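Local coordinates for alpha,alpha-trehalose-phosphate synthase (UDP-forming) (Burkholderia multivorans, PDB 5UOF), which belongs to glycosyltransferase family 20, whose members adopt the two-domain GT-B fold, at residues Arg11-Ser16 with Gly44-Gly49; Ala39-Gly44 with Gly68-Ala73. All coordinates share one frame; numbering follows the deposited sequence.

Interactions 1 and 2 share Gly44, the residue at which the chain leaves helix 32-43 and heads into strand 46-48, and their centres lie about 7 Å apart. Interaction 1 pairs that strand with strand 12-16; interaction 2 sets the last turn of the helix against the start of strand 70-77, the neighbour of strand 46-48 on its other side. Probable hydrogen bonds from Trp47 N to Thr71 O and from Ala73 N to Trp47 O, both 2.9 Å, tie the two contacts within one sheet. Leu40 also bridges them, its CD2 standing 3.4 Å from Leu12 O. The sodium ion, bound by Arg360, Ser362 and Gln385, belongs to neither contact.

Interaction 1: Arg11-Ser16 with Gly44-Gly49; sequences RLIVVS and GGVWFG
Val14 and Trp47 hold the tight part of this contact. Val14 CG1, anti to the backbone N (chi1 166°), lies over one face of the indole, 3.7 Å from the centroid of its five-membered ring, in a CH-pi contact displaced toward the rim beside NE1 and CD1. The indole is fixed at its edge as well: NE1 donates to Ser16 OG at 2.8 Å, with the oxygen in the ring plane. One residue thus covers a face while another, two positions further along the same strand, takes up the N-H, and both are buried. Backbone bonds run alongside, Val46 N to Leu12 O, Val14 N to Val46 O, and Phe48 N to Val14 O at 2.8 Å; the last, Ser16 N to Phe48 O, is longer at 3.3 Å.

These are the two parallel strands of a beta-alpha-beta unit, strand 12-16, helix 32-43 and strand 46-48, in the sheet of one Rossmann-like domain of the GT-B fold. Helix 32-43 packs over the face carrying Val14 and Trp47, where Leu40 meets Val14 and Ala33 meets Trp47. On the face carrying Ile13, Val15, Val46 and Phe48 the side chains of the two strands stand further apart. Ile13 CD1 reaches Val46 CB at 3.8 Å, and Val15 CG1 stands 4.1 Å from Phe48 CD2, near the plane of the ring at its edge; Leu126 of helix 109-127 packs against Ile13, Val15 and Phe48.

Toward the partly exposed end, the Arg11 chain runs past Gly44, and Val46 CG2 sits over one face of its guanidinium, 3.6 Å from NH1. The charge is engaged elsewhere, in a salt bridge from NH2 to Asp134. Gly45 CA makes a CA-H...O contact to Leu12 O at 3.1 Å, and a CB at this residue would run into that oxygen.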
ATOM      1  N   ARG A  11      24.363  30.459 -10.608  1.00 28.03           N
ATOM      2  CA  ARG A  11      24.677  29.100 -11.024  1.00 27.00           C
ATOM      3  C   ARG A  11      23.584  28.147 -10.571  1.00 25.81           C
ATOM      4  O   ARG A  11      23.068  28.256  -9.456  1.00 25.15           O
ATOM      5  CB  ARG A  11      26.011  28.641 -10.441  1.00 27.52           C
ATOM      6  CG  ARG A  11      27.195  29.494 -10.872  1.00 29.34           C
ATOM      7  CD  ARG A  11      28.488  28.856 -10.419  1.00 29.88           C
ATOM      8  NE  ARG A  11      28.496  28.602  -8.980  1.00 29.24           N
ATOM      9  CZ  ARG A  11      29.513  28.047  -8.329  1.00 29.63           C
ATOM     10  NH1 ARG A  11      30.603  27.682  -8.992  1.00 30.68           N
ATOM     11  NH2 ARG A  11      29.433  27.843  -7.015  1.00 29.08           N
ATOM     12  N   LEU A  12      23.228  27.220 -11.457  1.00 24.67           N
ATOM     13  CA  LEU A  12      22.480  26.035 -11.073  1.00 23.18           C
ATOM     14  C   LEU A  12      23.466  24.972 -10.615  1.00 28.53           C
ATOM     15  O   LEU A  12      24.436  24.672 -11.319  1.00 23.88           O
ATOM     16  CB  LEU A  12      21.646  25.517 -12.244  1.00 22.73           C
ATOM     17  CG  LEU A  12      20.806  24.273 -11.936  1.00 21.30           C
ATOM     18  CD1 LEU A  12      19.756  24.585 -10.878  1.00 22.76           C
ATOM     19  CD2 LEU A  12      20.173  23.728 -13.223  1.00 21.14           C
ATOM     20  N   ILE A  13      23.229  24.422  -9.430  1.00 22.14           N
ATOM     21  CA  ILE A  13      24.017  23.329  -8.884  1.00 21.94           C
ATOM     22  C   ILE A  13      23.124  22.099  -8.922  1.00 25.14           C
ATOM     23  O   ILE A  13      22.163  22.004  -8.154  1.00 21.26           O
ATOM     24  CB  ILE A  13      24.493  23.623  -7.451  1.00 23.73           C
ATOM     25  CG1 ILE A  13      25.089  25.040  -7.354  1.00 24.60           C
ATOM     26  CG2 ILE A  13      25.462  22.537  -6.946  1.00 23.36           C
ATOM     27  CD1 ILE A  13      26.339  25.284  -8.178  1.00 24.79           C
ATOM     28  N   VAL A  14      23.412  21.172  -9.826  1.00 20.80           N
ATOM     29  CA  VAL A  14      22.693  19.906  -9.890  1.00 19.64           C
ATOM     30  C   VAL A  14      23.407  18.898  -9.001  1.00 19.49           C
ATOM     31  O   VAL A  14      24.629  18.728  -9.097  1.00 23.40           O
ATOM     32  CB  VAL A  14      22.603  19.399 -11.339  1.00 22.35           C
ATOM     33  CG1 VAL A  14      22.169  17.939 -11.362  1.00 20.69           C
ATOM     34  CG2 VAL A  14      21.633  20.260 -12.151  1.00 25.20           C
ATOM     35  N   VAL A  15      22.649  18.232  -8.133  1.00 18.40           N
ATOM     36  CA  VAL A  15      23.170  17.188  -7.257  1.00 19.01           C
ATOM     37  C   VAL A  15      22.405  15.906  -7.577  1.00 21.53           C
ATOM     38  O   VAL A  15      21.173  15.863  -7.440  1.00 18.56           O
ATOM     39  CB  VAL A  15      23.017  17.566  -5.775  1.00 20.96           C
ATOM     40  CG1 VAL A  15      23.501  16.438  -4.872  1.00 21.57           C
ATOM     41  CG2 VAL A  15      23.771  18.857  -5.468  1.00 22.79           C
ATOM     42  N   SER A  16      23.121  14.867  -8.017  1.00 19.52           N
ATOM     43  CA  SER A  16      22.463  13.612  -8.376  1.00 18.21           C
ATOM     44  C   SER A  16      23.402  12.434  -8.140  1.00 20.65           C
ATOM     45  O   SER A  16      24.532  12.592  -7.671  1.00 21.37           O
ATOM     46  CB  SER A  16      21.994  13.628  -9.831  1.00 20.92           C
ATOM     47  OG  SER A  16      23.091  13.523 -10.725  1.00 20.49           O
ATOM     48  N   GLY A  44      26.246  28.520 -16.340  1.00 30.36           N
ATOM     49  CA  GLY A  44      27.621  28.251 -15.958  1.00 31.21           C
ATOM     50  C   GLY A  44      27.699  27.502 -14.642  1.00 30.53           C
ATOM     51  O   GLY A  44      28.485  27.847 -13.751  1.00 31.84           O
ATOM     52  N   GLY A  45      26.868  26.470 -14.510  1.00 28.53           N
ATOM     53  CA  GLY A  45      26.655  25.810 -13.239  1.00 27.29           C
ATOM     54  C   GLY A  45      27.614  24.666 -12.968  1.00 27.64           C
ATOM     55  O   GLY A  45      28.636  24.485 -13.631  1.00 28.64           O
ATOM     56  N   VAL A  46      27.263  23.886 -11.945  1.00 26.17           N
ATOM     57  CA  VAL A  46      28.066  22.774 -11.457  1.00 26.17           C
ATOM     58  C   VAL A  46      27.157  21.556 -11.327  1.00 24.68           C
ATOM     59  O   VAL A  46      26.038  21.666 -10.816  1.00 27.59           O
ATOM     60  CB  VAL A  46      28.726  23.100 -10.101  1.00 27.60           C
ATOM     61  CG1 VAL A  46      29.649  21.971  -9.653  1.00 26.68           C
ATOM     62  CG2 VAL A  46      29.486  24.424 -10.177  1.00 27.92           C
ATOM     63  N   TRP A  47      27.629  20.410 -11.805  1.00 25.49           N
ATOM     64  CA  TRP A  47      26.995  19.120 -11.563  1.00 24.06           C
ATOM     65  C   TRP A  47      27.881  18.375 -10.577  1.00 27.86           C
ATOM     66  O   TRP A  47      29.059  18.126 -10.863  1.00 27.33           O
ATOM     67  CB  TRP A  47      26.826  18.334 -12.864  1.00 23.98           C
ATOM     68  CG  TRP A  47      25.898  17.140 -12.790  1.00 22.75           C
ATOM     69  CD1 TRP A  47      25.410  16.529 -11.673  1.00 21.60           C
ATOM     70  CD2 TRP A  47      25.361  16.427 -13.908  1.00 22.72           C
ATOM     71  NE1 TRP A  47      24.597  15.473 -12.031  1.00 25.47           N
ATOM     72  CE2 TRP A  47      24.552  15.396 -13.399  1.00 22.91           C
ATOM     73  CE3 TRP A  47      25.486  16.569 -15.297  1.00 28.58           C
ATOM     74  CZ2 TRP A  47      23.869  14.508 -14.229  1.00 28.59           C
ATOM     75  CZ3 TRP A  47      24.807  15.689 -16.118  1.00 32.21           C
ATOM     76  CH2 TRP A  47      24.011  14.668 -15.579  1.00 27.43           C
ATOM     77  N   PHE A  48      27.327  18.076  -9.408  1.00 22.81           N
ATOM     78  CA  PHE A  48      28.037  17.446  -8.309  1.00 22.93           C
ATOM     79  C   PHE A  48      27.486  16.049  -8.083  1.00 26.64           C
ATOM     80  O   PHE A  48      26.269  15.848  -8.093  1.00 27.48           O
ATOM     81  CB  PHE A  48      27.900  18.295  -7.034  1.00 22.63           C
ATOM     82  CG  PHE A  48      28.405  17.622  -5.791  1.00 22.60           C
ATOM     83  CD1 PHE A  48      29.747  17.722  -5.425  1.00 27.66           C
ATOM     84  CD2 PHE A  48      27.540  16.928  -4.963  1.00 21.37           C
ATOM     85  CE1 PHE A  48      30.205  17.112  -4.272  1.00 28.40           C
ATOM     86  CE2 PHE A  48      27.996  16.318  -3.806  1.00 21.43           C
ATOM     87  CZ  PHE A  48      29.329  16.408  -3.463  1.00 25.22           C
ATOM     88  N   GLY A  49      28.383  15.089  -7.882  1.00 30.54           N
ATOM     89  CA  GLY A  49      27.960  13.735  -7.587  1.00 25.48           C
ATOM     90  C   GLY A  49      29.101  12.747  -7.746  1.00 31.50           C
ATOM     91  O   GLY A  49      30.268  13.126  -7.883  1.00 29.80           O
TER

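Interaction 2: Ala39-Gly44 with Gly68-Ala73. With EDO (1,2-ethanediol), chain Q.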
ATOM      1  N   ALA A  39      20.253  23.952 -18.799  1.00 27.34           N
ATOM      2  CA  ALA A  39      20.250  24.862 -17.660  1.00 30.09           C
ATOM      3  C   ALA A  39      21.644  25.011 -17.063  1.00 29.20           C
ATOM      4  O   ALA A  39      22.040  26.111 -16.656  1.00 25.60           O
ATOM      5  CB  ALA A  39      19.261  24.373 -16.602  1.00 22.72           C
ATOM      6  N   LEU A  40      22.405  23.917 -16.986  1.00 24.80           N
ATOM      7  CA  LEU A  40      23.784  24.035 -16.506  1.00 25.63           C
ATOM      8  C   LEU A  40      24.618  24.900 -17.441  1.00 31.49           C
ATOM      9  O   LEU A  40      25.392  25.756 -16.989  1.00 30.52           O
ATOM     10  CB  LEU A  40      24.420  22.655 -16.348  1.00 28.56           C
ATOM     11  CG  LEU A  40      23.876  21.793 -15.203  1.00 25.76           C
ATOM     12  CD1 LEU A  40      24.386  20.372 -15.339  1.00 28.35           C
ATOM     13  CD2 LEU A  40      24.272  22.381 -13.848  1.00 26.07           C
ATOM     14  N   GLN A  41      24.475  24.687 -18.757  1.00 28.04           N
ATOM     15  CA  GLN A  41      25.236  25.475 -19.724  1.00 38.18           C
ATOM     16  C   GLN A  41      24.856  26.948 -19.652  1.00 36.78           C
ATOM     17  O   GLN A  41      25.722  27.828 -19.698  1.00 36.50           O
ATOM     18  CB  GLN A  41      25.006  24.945 -21.137  1.00 39.33           C
ATOM     19  CG  GLN A  41      25.671  23.623 -21.456  1.00 45.87           C
ATOM     20  CD  GLN A  41      25.189  23.052 -22.787  1.00 59.37           C
ATOM     21  OE1 GLN A  41      25.765  22.099 -23.317  1.00 62.29           O
ATOM     22  NE2 GLN A  41      24.124  23.636 -23.329  1.00 62.15           N
ATOM     23  N   GLU A  42      23.559  27.230 -19.545  1.00 29.34           N
ATOM     24  CA  GLU A  42      23.078  28.607 -19.553  1.00 29.90           C
ATOM     25  C   GLU A  42      23.565  29.382 -18.331  1.00 30.74           C
ATOM     26  O   GLU A  42      23.899  30.571 -18.438  1.00 31.24           O
ATOM     27  CB  GLU A  42      21.554  28.597 -19.625  1.00 38.73           C
ATOM     28  CG  GLU A  42      20.873  29.931 -19.476  1.00 48.04           C
ATOM     29  CD  GLU A  42      19.363  29.782 -19.452  1.00 61.94           C
ATOM     30  OE1 GLU A  42      18.873  28.683 -19.792  1.00 67.51           O
ATOM     31  OE2 GLU A  42      18.663  30.750 -19.088  1.00 67.85           O
ATOM     32  N   THR A  43      23.615  28.728 -17.165  1.00 28.83           N
ATOM     33  CA  THR A  43      23.980  29.379 -15.908  1.00 28.87           C
ATOM     34  C   THR A  43      25.448  29.216 -15.534  1.00 36.51           C
ATOM     35  O   THR A  43      25.853  29.721 -14.484  1.00 29.90           O
ATOM     36  CB  THR A  43      23.114  28.847 -14.758  1.00 27.68           C
ATOM     37  OG1 THR A  43      23.434  27.470 -14.511  1.00 26.33           O
ATOM     38  CG2 THR A  43      21.635  28.972 -15.098  1.00 28.70           C
ATOM     39  N   GLY A  44      26.246  28.520 -16.340  1.00 30.36           N
ATOM     40  CA  GLY A  44      27.621  28.251 -15.958  1.00 31.21           C
ATOM     41  C   GLY A  44      27.699  27.502 -14.642  1.00 30.53           C
ATOM     42  O   GLY A  44      28.485  27.847 -13.751  1.00 31.84           O
ATOM     43  N   GLY A  68      33.389  23.170 -21.458  1.00 57.83           N
ATOM     44  CA  GLY A  68      32.717  24.372 -21.902  1.00 58.21           C
ATOM     45  C   GLY A  68      32.427  25.268 -20.716  1.00 55.20           C
ATOM     46  O   GLY A  68      33.332  25.690 -19.992  1.00 56.08           O
ATOM     47  N   ASN A  69      31.146  25.533 -20.483  1.00 53.12           N
ATOM     48  CA  ASN A  69      30.702  26.451 -19.447  1.00 48.08           C
ATOM     49  C   ASN A  69      30.258  25.738 -18.174  1.00 42.56           C
ATOM     50  O   ASN A  69      29.830  26.396 -17.221  1.00 42.60           O
ATOM     51  CB  ASN A  69      29.555  27.309 -19.985  1.00 49.29           C
ATOM     52  CG  ASN A  69      29.396  28.612 -19.233  1.00 46.86           C
ATOM     53  OD1 ASN A  69      30.360  29.159 -18.696  1.00 45.39           O
ATOM     54  ND2 ASN A  69      28.169  29.129 -19.205  1.00 39.87           N
ATOM     55  N   VAL A  70      30.355  24.419 -18.130  1.00 36.72           N
ATOM     56  CA  VAL A  70      29.828  23.625 -17.031  1.00 36.75           C
ATOM     57  C   VAL A  70      30.990  23.028 -16.258  1.00 36.93           C
ATOM     58  O   VAL A  70      31.972  22.566 -16.849  1.00 38.24           O
ATOM     59  CB  VAL A  70      28.880  22.525 -17.547  1.00 33.78           C
ATOM     60  CG1 VAL A  70      28.330  21.702 -16.396  1.00 28.69           C
ATOM     61  CG2 VAL A  70      27.753  23.142 -18.340  1.00 38.27           C
ATOM     62  N   THR A  71      30.877  23.043 -14.933  1.00 31.09           N
ATOM     63  CA  THR A  71      31.854  22.415 -14.056  1.00 34.87           C
ATOM     64  C   THR A  71      31.290  21.101 -13.538  1.00 31.43           C
ATOM     65  O   THR A  71      30.125  21.032 -13.131  1.00 30.37           O
ATOM     66  CB  THR A  71      32.222  23.340 -12.893  1.00 34.03           C
ATOM     67  OG1 THR A  71      32.735  24.571 -13.416  1.00 36.60           O
ATOM     68  CG2 THR A  71      33.276  22.699 -12.010  1.00 35.54           C
ATOM     69  N   TYR A  72      32.108  20.056 -13.579  1.00 30.89           N
ATOM     70  CA  TYR A  72      31.749  18.758 -13.024  1.00 29.53           C
ATOM     71  C   TYR A  72      32.596  18.536 -11.778  1.00 38.22           C
ATOM     72  O   TYR A  72      33.829  18.479 -11.864  1.00 33.05           O
ATOM     73  CB  TYR A  72      31.956  17.649 -14.054  1.00 35.25           C
ATOM     74  CG  TYR A  72      31.176  17.887 -15.335  1.00 33.97           C
ATOM     75  CD1 TYR A  72      29.877  17.411 -15.476  1.00 36.57           C
ATOM     76  CD2 TYR A  72      31.728  18.605 -16.388  1.00 41.21           C
ATOM     77  CE1 TYR A  72      29.154  17.626 -16.633  1.00 41.61           C
ATOM     78  CE2 TYR A  72      31.007  18.831 -17.551  1.00 44.24           C
ATOM     79  CZ  TYR A  72      29.721  18.338 -17.665  1.00 45.55           C
ATOM     80  OH  TYR A  72      28.996  18.553 -18.817  1.00 44.70           O
ATOM     81  N   ALA A  73      31.935  18.452 -10.626  1.00 28.44           N
ATOM     82  CA  ALA A  73      32.576  18.312  -9.321  1.00 30.32           C
ATOM     83  C   ALA A  73      32.235  16.932  -8.783  1.00 30.71           C
ATOM     84  O   ALA A  73      31.092  16.681  -8.390  1.00 28.92           O
ATOM     85  CB  ALA A  73      32.108  19.402  -8.359  1.00 27.98           C
TER
HETATM   86  C1  EDO Q 515      16.388  27.965 -17.771  1.00 60.44           C
HETATM   87  O1  EDO Q 515      14.963  27.897 -17.904  1.00 53.50           O
HETATM   88  C2  EDO Q 515      17.004  26.601 -18.043  1.00 62.82           C
HETATM   89  O2  EDO Q 515      17.283  26.423 -19.441  1.00 63.28           O
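Asn69 ND2 donates to Gln41 O at 2.8 Å, joining the loop before strand 70-77 to the Schellman motif that ends helix 32-43. The donor lies in the carbonyl plane, and the oxygen lies close to the plane of the Asn69 amide. With CG anti to the backbone N (chi1 -157°), that carbon lies beside Gly44 CA, which also makes a CA-H...O contact of 3.1 Å to the backbone carbonyl O of Asn69. Gly44 has positive phi, which favours glycine, and its N makes a weak bond back to the same Gln41 O. Beside this polar link, Val70 CG2 rests against the last helical turn, 3.6 Å from Gln41 N, and touches Gln41 CG and Leu40 CB.

Further out, Val70 CG1 lies over one face of the Tyr72 ring, offset toward its rim. Strand 70-77 is held in the sheet by backbone bonds of Thr71 to Gly45 and Trp47. On the helix, Glu42 OE1 accepts a hydrogen bond from O2 of a 1,2-ethanediol, probably from the crystallisation liquor, which is also hydrogen-bonded to Asp455. Within the turn, Ala39 O accepts from both Thr43 N and Thr43 OG1, which reach it from opposite faces of its carbonyl plane, OG1 at 2.9 Å.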